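Local coordinates for N-acetylmuramoyl-L-alanine amidase (PDB 6SRT), which probably cleaves the amide bond between N-acetylmuramic acid and L-alanine in bacterial peptidoglycan, as a zinc-dependent endolysin, at residues K23-Y29 with T82-G86; Y29-L35 with W68-G72; F39-V45 with V99-G105; S129-M133 with K165-K169. All coordinates share one frame; numbering follows the deposited sequence.

How the contacts relate
From the N terminus, 23-29 runs along 82-86 in contact 1, at the edge of the mixed sheet. Contact 2 is nested inside the loop that contact 1 closes: 29-35 lies against 68-72, the loop after helix 56-65. The two share Tyr29, and Ile71 packs on Gly86. Contact 3 pairs 39-45 with 99-105, within the same sheet as contact 1. Its segments alternate with those of contacts 1 and 2, so its loop crosses theirs. Contact 4 comes later in the chain and joins helix 119-136 to the C-terminal tail. That helix packs on contact 3 through Ile44 and Phe104. Contacts 2 and 4 lie on opposite sides of the chain's centre.

Contact 1 (K23-Y29 with T82-G86); sequences KIVEVNY and TIYRG
Arg85 lays its guanidinium group beside the carboxylate of Glu26, and the two planes are only 16° apart. They form a side-on, two-nitrogen salt bridge. NE of Arg85 gives a bond of 2.9 Å to OE1 of Glu26, and NH2 of Arg85 gives one of 3.0 Å to OE2 of Glu26. OE2 is met on its syn lone pair, OE1 from the syn side but tilted out of the carboxylate plane. The Arg85 chain bends at its third torsion (chi3 -38°), and Glu26 bends at chi2, which brings the two charged ends together. CG2 of Ile24 sits over one face of the guanidinium, toward its rim. NH1 of Arg85 has a second acid partner in Glu89. The two backbones run parallel. Val25 N donates to Ile83 O at 2.8 Å, and Arg85 N donates to Val25 O at 2.9 Å. A water links Lys23 O to Ile83 N. Val25 and Tyr84 extend alongside each other from the same face, with CG1 of Val25 3.7 Å from CD1 of Tyr84. Further along, the Tyr29 hydroxyl donates to Arg85 O at 2.7 Å, in the carbonyl plane and on a lone pair. This bond ties the loop after strand 24-25 to the end of strand 83-85. Strand 24-25 is thus a short, weakly bonded edge strand of the mixed amidase sheet, paired in parallel at Val25 and Tyr84.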
loop_
_atom_site.group_PDB
_atom_site.type_symbol
_atom_site.label_atom_id
_atom_site.label_comp_id
_atom_site.label_asym_id
_atom_site.label_seq_id
_atom_site.Cartn_x
_atom_site.Cartn_y
_atom_site.Cartn_z
ATOM N N LYS A 23 2.250 -6.609 12.958
ATOM C CA LYS A 23 1.283 -5.786 13.688
ATOM C C LYS A 23 0.647 -4.818 12.695
ATOM O O LYS A 23 1.345 -3.972 12.110
ATOM C CB LYS A 23 1.962 -5.026 14.819
ATOM C CG LYS A 23 0.993 -4.109 15.561
ATOM C CD LYS A 23 -0.024 -4.831 16.426
ATOM C CE LYS A 23 -1.077 -3.921 17.041
ATOM N NZ LYS A 23 -2.378 -4.021 16.326
ATOM N N ILE A 24 -0.669 -4.928 12.558
ATOM C CA ILE A 24 -1.467 -4.031 11.700
ATOM C C ILE A 24 -2.398 -3.257 12.636
ATOM O O ILE A 24 -3.161 -3.853 13.415
ATOM C CB ILE A 24 -2.196 -4.827 10.609
ATOM C CG1 ILE A 24 -1.201 -5.444 9.598
ATOM C CG2 ILE A 24 -3.207 -3.902 9.924
ATOM C CD1 ILE A 24 -1.766 -6.568 8.812
ATOM N N VAL A 25 -2.315 -1.943 12.612
ATOM C CA VAL A 25 -3.181 -1.068 13.425
ATOM C C VAL A 25 -4.506 -0.906 12.698
ATOM O O VAL A 25 -4.532 -0.333 11.595
ATOM C CB VAL A 25 -2.514 0.249 13.769
ATOM C CG1 VAL A 25 -3.444 1.167 14.513
ATOM C CG2 VAL A 25 -1.182 0.018 14.497
ATOM N N GLU A 26 -5.575 -1.301 13.358
ATOM C CA GLU A 26 -6.931 -1.144 12.780
ATOM C C GLU A 26 -7.303 0.327 13.000
ATOM O O GLU A 26 -6.918 1.004 14.026
ATOM C CB GLU A 26 -7.897 -2.162 13.425
ATOM C CG GLU A 26 -7.487 -3.611 13.229
ATOM C CD GLU A 26 -7.270 -4.170 11.807
ATOM O OE1 GLU A 26 -7.884 -3.673 10.939
ATOM O OE2 GLU A 26 -6.616 -5.254 11.615
ATOM N N VAL A 27 -7.940 0.889 12.026
ATOM C CA VAL A 27 -8.401 2.278 12.069
ATOM C C VAL A 27 -9.897 2.284 11.835
ATOM O O VAL A 27 -10.397 1.509 11.072
ATOM C CB VAL A 27 -7.682 3.149 11.039
ATOM C CG1 VAL A 27 -8.204 4.555 11.029
ATOM C CG2 VAL A 27 -6.179 3.067 11.210
ATOM N N ASN A 28 -10.596 3.107 12.606
ATOM C CA ASN A 28 -12.045 3.346 12.475
ATOM C C ASN A 28 -12.270 4.303 11.325
ATOM O O ASN A 28 -11.859 5.456 11.394
ATOM C CB ASN A 28 -12.591 3.837 13.820
ATOM C CG ASN A 28 -12.518 2.756 14.875
ATOM O OD1 ASN A 28 -12.839 1.592 14.598
ATOM N ND2 ASN A 28 -12.099 3.129 16.083
ATOM N N TYR A 29 -12.868 3.789 10.262
ATOM C CA TYR A 29 -13.291 4.623 9.111
ATOM C C TYR A 29 -14.824 4.611 8.972
ATOM O O TYR A 29 -15.518 3.627 9.338
ATOM C CB TYR A 29 -12.740 4.071 7.808
ATOM C CG TYR A 29 -11.229 4.021 7.743
ATOM C CD1 TYR A 29 -10.460 5.177 7.661
ATOM C CD2 TYR A 29 -10.543 2.828 7.768
ATOM C CE1 TYR A 29 -9.088 5.173 7.597
ATOM C CE2 TYR A 29 -9.167 2.802 7.738
ATOM C CZ TYR A 29 -8.410 3.971 7.681
ATOM O OH TYR A 29 -7.038 3.942 7.646
ATOM N N THR A 82 5.025 2.054 11.589
ATOM C CA THR A 82 3.663 1.614 11.958
ATOM C C THR A 82 2.873 1.323 10.692
ATOM O O THR A 82 2.843 2.160 9.786
ATOM C CB THR A 82 2.941 2.671 12.799
ATOM O OG1 THR A 82 3.747 2.959 13.969
ATOM C CG2 THR A 82 1.587 2.129 13.239
ATOM N N ILE A 83 2.239 0.163 10.698
ATOM C CA ILE A 83 1.400 -0.289 9.560
ATOM C C ILE A 83 -0.037 -0.019 9.966
ATOM O O ILE A 83 -0.557 -0.667 10.872
ATOM C CB ILE A 83 1.617 -1.737 9.182
ATOM C CG1 ILE A 83 3.071 -2.095 8.895
ATOM C CG2 ILE A 83 0.678 -2.064 8.034
ATOM C CD1 ILE A 83 3.291 -3.574 8.933
ATOM N N TYR A 84 -0.711 0.865 9.257
ATOM C CA TYR A 84 -2.131 1.111 9.446
ATOM C C TYR A 84 -2.923 0.428 8.360
ATOM O O TYR A 84 -2.622 0.489 7.174
ATOM C CB TYR A 84 -2.471 2.589 9.356
ATOM C CG TYR A 84 -1.871 3.371 10.482
ATOM C CD1 TYR A 84 -2.438 3.426 11.726
ATOM C CD2 TYR A 84 -0.646 4.005 10.323
ATOM C CE1 TYR A 84 -1.920 4.233 12.742
ATOM C CE2 TYR A 84 -0.048 4.702 11.369
ATOM C CZ TYR A 84 -0.673 4.834 12.597
ATOM O OH TYR A 84 -0.115 5.567 13.612
ATOM N N ARG A 85 -4.012 -0.214 8.761
ATOM C CA ARG A 85 -5.011 -0.719 7.815
ATOM C C ARG A 85 -5.696 0.481 7.150
ATOM O O ARG A 85 -6.057 1.428 7.833
ATOM C CB ARG A 85 -6.033 -1.616 8.493
ATOM C CG ARG A 85 -6.724 -2.425 7.420
ATOM C CD ARG A 85 -7.380 -3.618 7.526
ATOM N NE ARG A 85 -6.786 -4.537 8.410
ATOM C CZ ARG A 85 -6.180 -5.635 8.033
ATOM N NH1 ARG A 85 -5.893 -5.900 6.770
ATOM N NH2 ARG A 85 -5.812 -6.488 8.972
ATOM N N GLY A 86 -5.957 0.311 5.854
ATOM C CA GLY A 86 -6.817 1.230 5.098
ATOM C C GLY A 86 -8.097 0.507 4.692
ATOM O O GLY A 86 -8.917 0.143 5.524
HETATM O O HOH W 1 2.688 -1.768 12.838
#

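Contact 2 (Y29-L35 with W68-G72); sequences YTWATPL and WSGIG
Ser69 OG donates to Thr33 O over only 2.6 Å, from a position tilted 18° off the carbonyl plane. The hydroxyl lies anti to the backbone N of Ser69 (chi1 -174°), which turns it into the bend made by 31-35. CB of Trp31 and CD2 of Leu35 both touch Ser69 OG. Ser69 O accepts from Ala32 N at 2.9 Å, on a lone pair and in the carbonyl plane. Lys64 is a further donor to that carbonyl. Ser69 is buried, and its hydroxyl and carbonyl are both bonded across the contact. The contact joins two loops of the amidase fold, one after strand 24-25 and one between helix 56-65 and strand 75-77. Trp31 reaches along the second loop with its six-membered ring. Its CZ3 lies 3.5 Å from Gly70 CA, and its edge meets Ile71 O in the ring plane, an oxygen that also accepts from Arg87 NE. Leu35 CD1 and Tyr29 CB, from the same segment, flank the indole near its rim on opposite faces. Ile71 puts CG2 over the Tyr29 ring in a CH-pi contact, 3.9 Å from the centroid and 23° off the normal. The same methyl touches CH2 of Trp31 at 3.7 Å.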
loop_
_atom_site.group_PDB
_atom_site.type_symbol
_atom_site.label_atom_id
_atom_site.label_comp_id
_atom_site.label_asym_id
_atom_site.label_seq_id
_atom_site.Cartn_x
_atom_site.Cartn_y
_atom_site.Cartn_z
ATOM N N TYR A 29 -12.868 3.789 10.262
ATOM C CA TYR A 29 -13.291 4.623 9.111
ATOM C C TYR A 29 -14.824 4.611 8.972
ATOM O O TYR A 29 -15.518 3.627 9.338
ATOM C CB TYR A 29 -12.740 4.071 7.808
ATOM C CG TYR A 29 -11.229 4.021 7.743
ATOM C CD1 TYR A 29 -10.460 5.177 7.661
ATOM C CD2 TYR A 29 -10.543 2.828 7.768
ATOM C CE1 TYR A 29 -9.088 5.173 7.597
ATOM C CE2 TYR A 29 -9.167 2.802 7.738
ATOM C CZ TYR A 29 -8.410 3.971 7.681
ATOM O OH TYR A 29 -7.038 3.942 7.646
ATOM N N THR A 30 -15.339 5.673 8.377
ATOM C CA THR A 30 -16.740 5.710 7.918
ATOM C C THR A 30 -16.724 5.829 6.406
ATOM O O THR A 30 -16.414 6.913 5.854
ATOM C CB THR A 30 -17.438 6.957 8.485
ATOM O OG1 THR A 30 -17.423 6.900 9.913
ATOM C CG2 THR A 30 -18.874 7.041 8.029
ATOM N N TRP A 31 -17.019 4.747 5.710
ATOM C CA TRP A 31 -16.919 4.620 4.257
ATOM C C TRP A 31 -18.065 5.339 3.624
ATOM O O TRP A 31 -19.247 5.158 4.026
ATOM C CB TRP A 31 -16.909 3.137 3.912
ATOM C CG TRP A 31 -15.696 2.401 4.412
ATOM C CD1 TRP A 31 -15.599 1.625 5.531
ATOM C CD2 TRP A 31 -14.347 2.542 3.898
ATOM N NE1 TRP A 31 -14.305 1.241 5.722
ATOM C CE2 TRP A 31 -13.505 1.832 4.791
ATOM C CE3 TRP A 31 -13.779 3.218 2.808
ATOM C CZ2 TRP A 31 -12.139 1.761 4.583
ATOM C CZ3 TRP A 31 -12.430 3.099 2.590
ATOM C CH2 TRP A 31 -11.629 2.398 3.463
ATOM N N ALA A 32 -17.769 6.224 2.692
ATOM C CA ALA A 32 -18.776 7.106 2.112
ATOM C C ALA A 32 -19.700 6.347 1.159
ATOM O O ALA A 32 -20.901 6.550 1.149
ATOM C CB ALA A 32 -18.165 8.273 1.401
ATOM N N THR A 33 -19.127 5.519 0.301
ATOM C CA THR A 33 -19.837 4.841 -0.787
ATOM C C THR A 33 -19.628 3.349 -0.596
ATOM O O THR A 33 -18.707 2.876 0.066
ATOM C CB THR A 33 -19.324 5.325 -2.159
ATOM O OG1 THR A 33 -17.961 4.951 -2.345
ATOM C CG2 THR A 33 -19.433 6.820 -2.341
ATOM N N PRO A 34 -20.467 2.496 -1.216
ATOM C CA PRO A 34 -20.390 1.057 -0.964
ATOM C C PRO A 34 -19.055 0.488 -1.426
ATOM O O PRO A 34 -18.659 0.715 -2.563
ATOM C CB PRO A 34 -21.549 0.466 -1.778
ATOM C CG PRO A 34 -22.510 1.567 -1.910
ATOM C CD PRO A 34 -21.651 2.817 -2.007
ATOM N N LEU A 35 -18.434 -0.270 -0.549
ATOM C CA LEU A 35 -17.242 -1.051 -0.920
ATOM C C LEU A 35 -17.673 -2.265 -1.718
ATOM O O LEU A 35 -18.638 -2.924 -1.413
ATOM C CB LEU A 35 -16.458 -1.472 0.326
ATOM C CG LEU A 35 -15.814 -0.339 1.101
ATOM C CD1 LEU A 35 -15.117 -0.896 2.313
ATOM C CD2 LEU A 35 -14.895 0.514 0.282
ATOM N N TRP A 68 -13.680 8.772 -3.928
ATOM C CA TRP A 68 -13.553 7.395 -3.468
ATOM C C TRP A 68 -14.339 7.204 -2.184
ATOM O O TRP A 68 -14.703 8.146 -1.466
ATOM C CB TRP A 68 -12.099 6.997 -3.335
ATOM C CG TRP A 68 -11.259 7.317 -4.517
ATOM C CD1 TRP A 68 -10.004 7.840 -4.392
ATOM C CD2 TRP A 68 -11.495 7.166 -5.923
ATOM N NE1 TRP A 68 -9.472 8.032 -5.628
ATOM C CE2 TRP A 68 -10.361 7.672 -6.572
ATOM C CE3 TRP A 68 -12.515 6.746 -6.735
ATOM C CZ2 TRP A 68 -10.135 7.623 -7.943
ATOM C CZ3 TRP A 68 -12.349 6.775 -8.115
ATOM C CH2 TRP A 68 -11.183 7.264 -8.725
ATOM N N SER A 69 -14.535 5.939 -1.811
ATOM C CA SER A 69 -15.274 5.698 -0.571
ATOM C C SER A 69 -14.497 6.204 0.648
ATOM O O SER A 69 -15.059 6.577 1.692
ATOM C CB SER A 69 -15.554 4.206 -0.468
ATOM O OG SER A 69 -16.397 3.983 0.675
ATOM N N GLY A 70 -13.148 6.173 0.579
ATOM C CA GLY A 70 -12.243 6.499 1.671
ATOM C C GLY A 70 -10.861 6.068 1.231
ATOM O O GLY A 70 -10.630 5.836 0.025
ATOM N N ILE A 71 -9.963 6.022 2.184
ATOM C CA ILE A 71 -8.550 5.659 1.947
ATOM C C ILE A 71 -8.506 4.534 0.944
ATOM O O ILE A 71 -9.103 3.446 1.139
ATOM C CB ILE A 71 -7.837 5.371 3.252
ATOM C CG1 ILE A 71 -6.344 5.019 2.981
ATOM C CG2 ILE A 71 -8.530 4.333 4.077
ATOM C CD1 ILE A 71 -5.469 5.158 4.185
ATOM N N GLY A 72 -7.746 4.768 -0.161
ATOM C CA GLY A 72 -7.729 3.837 -1.271
ATOM C C GLY A 72 -6.709 2.732 -1.156
ATOM O O GLY A 72 -6.782 1.778 -1.924
#

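Contact 3 (F39-V45 with V99-G105); sequences FNPNMIV and VNARAFG
Strands 43-45 and 103-105 run parallel, 4.4 Å apart at their closest approach and with 27° between their directions. Phe104 N donates to Met43 O, and Val45 N donates to Phe104 O at 2.8 Å. The pairing starts before the strands do, with bonds from Asn40 N to Ala101 O and from Asn42 N to Arg102 O. Phe39 sends its edge to the face of Phe104 in a T-shaped stack, with centroids 5.3 Å apart and planes at 83°. Pro41 CB meets the same ring at CE2 of Phe104, 3.6 Å away. Asn42 holds its amide between the backbone N and the carbonyl carbon (chi1 66°). In the conformer of Arg102 described, NE of Arg102 gives OD1 of Asn42 a bond of 2.7 Å, on a lone pair and in the guanidinium plane. In that conformer NH2 of Arg102 adds a weak second bond. On the side of Met43 and Ala103, CG2 of Val45 rests 3.8 Å from Ala103 CB. Val45 also lies beside His47 of its own strand and beside His144. These two histidines bind the zinc ion with Cys152, so the paired strands lie directly beside the metal site of the amidase.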
loop_
_atom_site.group_PDB
_atom_site.type_symbol
_atom_site.label_atom_id
_atom_site.label_comp_id
_atom_site.label_asym_id
_atom_site.label_seq_id
_atom_site.Cartn_x
_atom_site.Cartn_y
_atom_site.Cartn_z
ATOM N N PHE A 39 -12.983 -8.660 -5.159
ATOM C CA PHE A 39 -11.544 -8.375 -5.140
ATOM C C PHE A 39 -10.811 -9.712 -5.140
ATOM O O PHE A 39 -11.126 -10.541 -4.335
ATOM C CB PHE A 39 -11.253 -7.609 -3.853
ATOM C CG PHE A 39 -9.822 -7.214 -3.623
ATOM C CD1 PHE A 39 -9.102 -6.443 -4.502
ATOM C CD2 PHE A 39 -9.172 -7.623 -2.458
ATOM C CE1 PHE A 39 -7.795 -6.082 -4.252
ATOM C CE2 PHE A 39 -7.892 -7.204 -2.169
ATOM C CZ PHE A 39 -7.177 -6.462 -3.077
ATOM N N ASN A 40 -9.923 -9.882 -6.117
ATOM C CA ASN A 40 -9.237 -11.174 -6.296
ATOM C C ASN A 40 -7.767 -10.843 -6.509
ATOM O O ASN A 40 -7.278 -10.830 -7.643
ATOM C CB ASN A 40 -9.861 -11.952 -7.449
ATOM C CG ASN A 40 -11.275 -12.391 -7.136
ATOM O OD1 ASN A 40 -11.461 -13.502 -6.584
ATOM N ND2 ASN A 40 -12.197 -11.554 -7.481
ATOM N N PRO A 41 -7.019 -10.564 -5.438
ATOM C CA PRO A 41 -5.682 -10.033 -5.624
ATOM C C PRO A 41 -4.676 -11.039 -6.148
ATOM O O PRO A 41 -4.623 -12.177 -5.660
ATOM C CB PRO A 41 -5.316 -9.543 -4.219
ATOM C CG PRO A 41 -6.174 -10.386 -3.301
ATOM C CD PRO A 41 -7.462 -10.569 -4.050
ATOM N N ASN A 42 -3.894 -10.604 -7.118
ATOM C CA ASN A 42 -2.766 -11.373 -7.646
ATOM C C ASN A 42 -1.539 -10.496 -7.830
ATOM O O ASN A 42 -0.576 -10.919 -8.499
ATOM C CB ASN A 42 -3.138 -12.181 -8.850
ATOM C CG ASN A 42 -3.496 -11.306 -10.039
ATOM O OD1 ASN A 42 -3.313 -10.098 -10.042
ATOM N ND2 ASN A 42 -4.014 -11.937 -11.094
ATOM N N MET A 43 -1.529 -9.300 -7.234
ATOM C CA MET A 43 -0.493 -8.246 -7.445
ATOM C C MET A 43 -0.421 -7.462 -6.143
ATOM O O MET A 43 -1.433 -7.321 -5.433
ATOM C CB MET A 43 -0.878 -7.354 -8.629
ATOM C CG MET A 43 0.172 -6.393 -9.020
ATOM S SD MET A 43 -0.538 -5.229 -10.228
ATOM C CE MET A 43 -0.585 -6.330 -11.640
ATOM N N ILE A 44 0.784 -6.942 -5.837
ATOM C CA ILE A 44 0.978 -5.901 -4.836
ATOM C C ILE A 44 1.597 -4.696 -5.562
ATOM O O ILE A 44 2.535 -4.869 -6.319
ATOM C CB ILE A 44 1.898 -6.372 -3.706
ATOM C CG1 ILE A 44 1.273 -7.477 -2.909
ATOM C CG2 ILE A 44 2.354 -5.218 -2.832
ATOM C CD1 ILE A 44 2.224 -8.221 -2.065
ATOM N N VAL A 45 1.011 -3.539 -5.330
ATOM C CA VAL A 45 1.458 -2.256 -5.928
ATOM C C VAL A 45 1.916 -1.313 -4.810
ATOM O O VAL A 45 1.160 -1.057 -3.838
ATOM C CB VAL A 45 0.378 -1.582 -6.774
ATOM C CG1 VAL A 45 0.871 -0.263 -7.336
ATOM C CG2 VAL A 45 -0.091 -2.473 -7.901
ATOM N N VAL A 99 -6.150 -1.801 -12.240
ATOM C CA VAL A 99 -5.779 -3.074 -11.566
ATOM C C VAL A 99 -6.329 -3.112 -10.131
ATOM O O VAL A 99 -5.934 -3.978 -9.358
ATOM C CB VAL A 99 -4.237 -3.292 -11.557
ATOM C CG1 VAL A 99 -3.720 -3.453 -12.980
ATOM C CG2 VAL A 99 -3.477 -2.213 -10.778
ATOM N N ASN A 100 -7.275 -2.243 -9.793
ATOM C CA ASN A 100 -7.741 -2.214 -8.417
ATOM C C ASN A 100 -8.398 -3.511 -7.998
ATOM O O ASN A 100 -8.216 -3.960 -6.864
ATOM C CB ASN A 100 -8.704 -1.056 -8.198
ATOM C CG ASN A 100 -8.022 0.279 -7.906
ATOM O OD1 ASN A 100 -7.103 0.316 -7.093
ATOM N ND2 ASN A 100 -8.537 1.345 -8.526
ATOM N N ALA A 101 -9.091 -4.216 -8.886
ATOM C CA ALA A 101 -9.769 -5.463 -8.508
ATOM C C ALA A 101 -8.790 -6.594 -8.291
ATOM O O ALA A 101 -9.212 -7.648 -7.791
ATOM C CB ALA A 101 -10.820 -5.831 -9.535
ATOM N N ARG A 102 -7.534 -6.434 -8.672
ATOM C CA ARG A 102 -6.517 -7.500 -8.604
ATOM C C ARG A 102 -5.276 -7.103 -7.780
ATOM O O ARG A 102 -4.348 -7.924 -7.722
ATOM C CB ARG A 102 -6.114 -7.962 -10.014
ATOM C CG ARG A 102 -5.304 -6.922 -10.770
ATOM C CD ARG A 102 -4.892 -7.434 -12.122
ATOM N NE ARG A 102 -3.815 -8.400 -12.133
ATOM C CZ ARG A 102 -3.110 -8.724 -13.205
ATOM N NH1 ARG A 102 -3.410 -8.176 -14.361
ATOM N NH2 ARG A 102 -2.127 -9.597 -13.127
ATOM N N ALA A 103 -5.234 -5.923 -7.189
ATOM C CA ALA A 103 -3.995 -5.445 -6.563
ATOM C C ALA A 103 -4.211 -4.933 -5.160
ATOM O O ALA A 103 -5.024 -4.023 -4.952
ATOM C CB ALA A 103 -3.369 -4.375 -7.425
ATOM N N PHE A 104 -3.410 -5.430 -4.238
ATOM C CA PHE A 104 -3.189 -4.690 -2.976
ATOM C C PHE A 104 -2.394 -3.444 -3.209
ATOM O O PHE A 104 -1.484 -3.410 -4.047
ATOM C CB PHE A 104 -2.425 -5.564 -1.984
ATOM C CG PHE A 104 -3.235 -6.673 -1.381
ATOM C CD1 PHE A 104 -4.255 -6.356 -0.483
ATOM C CD2 PHE A 104 -2.924 -8.003 -1.656
ATOM C CE1 PHE A 104 -5.033 -7.369 0.060
ATOM C CE2 PHE A 104 -3.695 -9.000 -1.058
ATOM C CZ PHE A 104 -4.735 -8.684 -0.224
ATOM N N GLY A 105 -2.783 -2.407 -2.510
ATOM C CA GLY A 105 -2.045 -1.130 -2.556
ATOM C C GLY A 105 -1.422 -0.841 -1.216
ATOM O O GLY A 105 -2.102 -0.773 -0.174
HETATM O O HOH W 2 -11.959 -9.379 -9.036
HETATM O O HOH W 3 -0.352 -10.468 -11.334
#

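Contact 4 (S129-M133 with K165-K169); sequences SRYLM and KLNVK
This is a mainly apolar contact between the tail that follows helix 159-165 and helix 119-136, which covers one face of the mixed sheet of this amidase fold. The tail turns away through a Schellman motif, and Asn167 takes the positive phi of 62°. Just before it, Leu166 pushes its two methyls against the longer helix. CD1 of Leu166 lies 3.7 Å from CB of Ser129 and 4.0 Å from SD of Met133. CD2 of Leu166 rests 3.8 Å from CB of Arg130. The arginine and the leucine pass in opposing senses. Leu141 of strand 140-143 also meets Met133, Leu166 and Val168, so the sheet backs this corner. Ser129 OG turns to partners elsewhere, Leu125 O and the Tyr46 hydroxyl. The Arg130 chain bends at chi2 and chi3, and the fold-back carries its guanidinium toward the tail. NH2 of Arg130 stands 2.8 Å from Leu166 O, with the oxygen at the edge of the group. A water accepts from the same NH2 and donates to Asn167 O, which bridges the helix to the turn. NH1 of Arg130 bonds to Asn134 OD1. The methionine chain bends at its last torsion (chi3 78°), and CE of Met133 meets CG2 of Val168 at 3.6 Å.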
loop_
_atom_site.group_PDB
_atom_site.type_symbol
_atom_site.label_atom_id
_atom_site.label_comp_id
_atom_site.label_asym_id
_atom_site.label_seq_id
_atom_site.Cartn_x
_atom_site.Cartn_y
_atom_site.Cartn_z
ATOM N N SER A 129 4.698 -7.354 3.048
ATOM C CA SER A 129 4.649 -7.979 1.710
ATOM C C SER A 129 4.711 -9.517 1.828
ATOM O O SER A 129 3.922 -10.180 1.146
ATOM C CB SER A 129 5.758 -7.452 0.839
ATOM O OG SER A 129 5.689 -6.043 0.653
ATOM N N ARG A 130 5.613 -10.037 2.625
ATOM C CA ARG A 130 5.716 -11.489 2.743
ATOM C C ARG A 130 4.417 -12.078 3.303
ATOM O O ARG A 130 3.934 -13.129 2.873
ATOM C CB ARG A 130 6.940 -11.874 3.546
ATOM C CG ARG A 130 7.077 -13.370 3.872
ATOM C CD ARG A 130 6.949 -14.263 2.673
ATOM N NE ARG A 130 7.900 -13.970 1.583
ATOM C CZ ARG A 130 7.754 -14.348 0.324
ATOM N NH1 ARG A 130 6.652 -15.033 -0.045
ATOM N NH2 ARG A 130 8.686 -14.105 -0.580
ATOM N N TYR A 131 3.824 -11.405 4.281
ATOM C CA TYR A 131 2.526 -11.827 4.823
ATOM C C TYR A 131 1.470 -11.960 3.712
ATOM O O TYR A 131 0.779 -13.000 3.607
ATOM C CB TYR A 131 2.061 -10.866 5.920
ATOM C CG TYR A 131 0.569 -10.912 6.186
ATOM C CD1 TYR A 131 -0.072 -11.937 6.865
ATOM C CD2 TYR A 131 -0.203 -9.808 5.813
ATOM C CE1 TYR A 131 -1.473 -11.927 7.042
ATOM C CE2 TYR A 131 -1.543 -9.767 5.969
ATOM C CZ TYR A 131 -2.165 -10.791 6.623
ATOM O OH TYR A 131 -3.524 -10.719 6.777
ATOM N N LEU A 132 1.337 -10.930 2.882
ATOM C CA LEU A 132 0.358 -10.964 1.795
ATOM C C LEU A 132 0.705 -11.987 0.741
ATOM O O LEU A 132 -0.193 -12.643 0.203
ATOM C CB LEU A 132 0.222 -9.568 1.181
ATOM C CG LEU A 132 -0.339 -8.477 2.099
ATOM C CD1 LEU A 132 -0.194 -7.117 1.431
ATOM C CD2 LEU A 132 -1.782 -8.734 2.484
ATOM N N MET A 133 1.997 -12.062 0.431
ATOM C CA MET A 133 2.417 -13.019 -0.616
ATOM C C MET A 133 2.091 -14.455 -0.213
ATOM O O MET A 133 1.586 -15.244 -1.024
ATOM C CB MET A 133 3.900 -12.856 -0.874
ATOM C CG MET A 133 4.263 -11.556 -1.570
ATOM S SD MET A 133 5.974 -11.137 -1.513
ATOM C CE MET A 133 6.607 -12.230 -2.786
ATOM N N LYS A 165 15.129 -9.026 -1.181
ATOM C CA LYS A 165 14.879 -9.575 0.146
ATOM C C LYS A 165 13.736 -10.583 0.120
ATOM O O LYS A 165 13.779 -11.520 0.916
ATOM C CB LYS A 165 14.587 -8.451 1.111
ATOM C CG LYS A 165 15.840 -7.652 1.458
ATOM C CD LYS A 165 15.671 -6.488 2.365
ATOM C CE LYS A 165 17.002 -6.123 3.013
ATOM N NZ LYS A 165 16.905 -4.896 3.840
ATOM N N LEU A 166 12.755 -10.370 -0.728
ATOM C CA LEU A 166 11.607 -11.299 -0.838
ATOM C C LEU A 166 11.862 -12.442 -1.802
ATOM O O LEU A 166 10.969 -13.279 -1.976
ATOM C CB LEU A 166 10.399 -10.480 -1.243
ATOM C CG LEU A 166 9.906 -9.500 -0.205
ATOM C CD1 LEU A 166 8.907 -8.500 -0.791
ATOM C CD2 LEU A 166 9.260 -10.194 0.994
ATOM N N ASN A 167 13.018 -12.486 -2.441
ATOM C CA ASN A 167 13.375 -13.567 -3.384
ATOM C C ASN A 167 12.395 -13.570 -4.552
ATOM O O ASN A 167 11.947 -14.674 -4.966
ATOM C CB ASN A 167 13.452 -14.930 -2.695
ATOM C CG ASN A 167 14.049 -15.997 -3.601
ATOM O OD1 ASN A 167 14.911 -15.699 -4.440
ATOM N ND2 ASN A 167 13.622 -17.216 -3.421
ATOM N N VAL A 168 12.117 -12.411 -5.120
ATOM C CA VAL A 168 11.264 -12.280 -6.323
ATOM C C VAL A 168 12.137 -11.793 -7.466
ATOM O O VAL A 168 12.821 -10.805 -7.288
ATOM C CB VAL A 168 10.245 -11.149 -6.043
ATOM C CG1 VAL A 168 9.551 -10.705 -7.298
ATOM C CG2 VAL A 168 9.277 -11.627 -5.066
ATOM N N LYS A 169 12.017 -12.399 -8.632
ATOM C CA LYS A 169 12.893 -12.059 -9.779
ATOM C C LYS A 169 12.199 -11.106 -10.742
ATOM O O LYS A 169 12.843 -10.467 -11.595
ATOM C CB LYS A 169 13.216 -13.324 -10.569
ATOM C CG LYS A 169 13.932 -14.436 -9.833
ATOM C CD LYS A 169 15.440 -14.414 -9.949
ATOM C CE LYS A 169 16.062 -15.752 -9.617
ATOM N NZ LYS A 169 15.576 -16.273 -8.312
ATOM O OXT LYS A 169 11.021 -10.993 -10.731
HETATM O O HOH W 4 9.513 -15.221 -3.359
#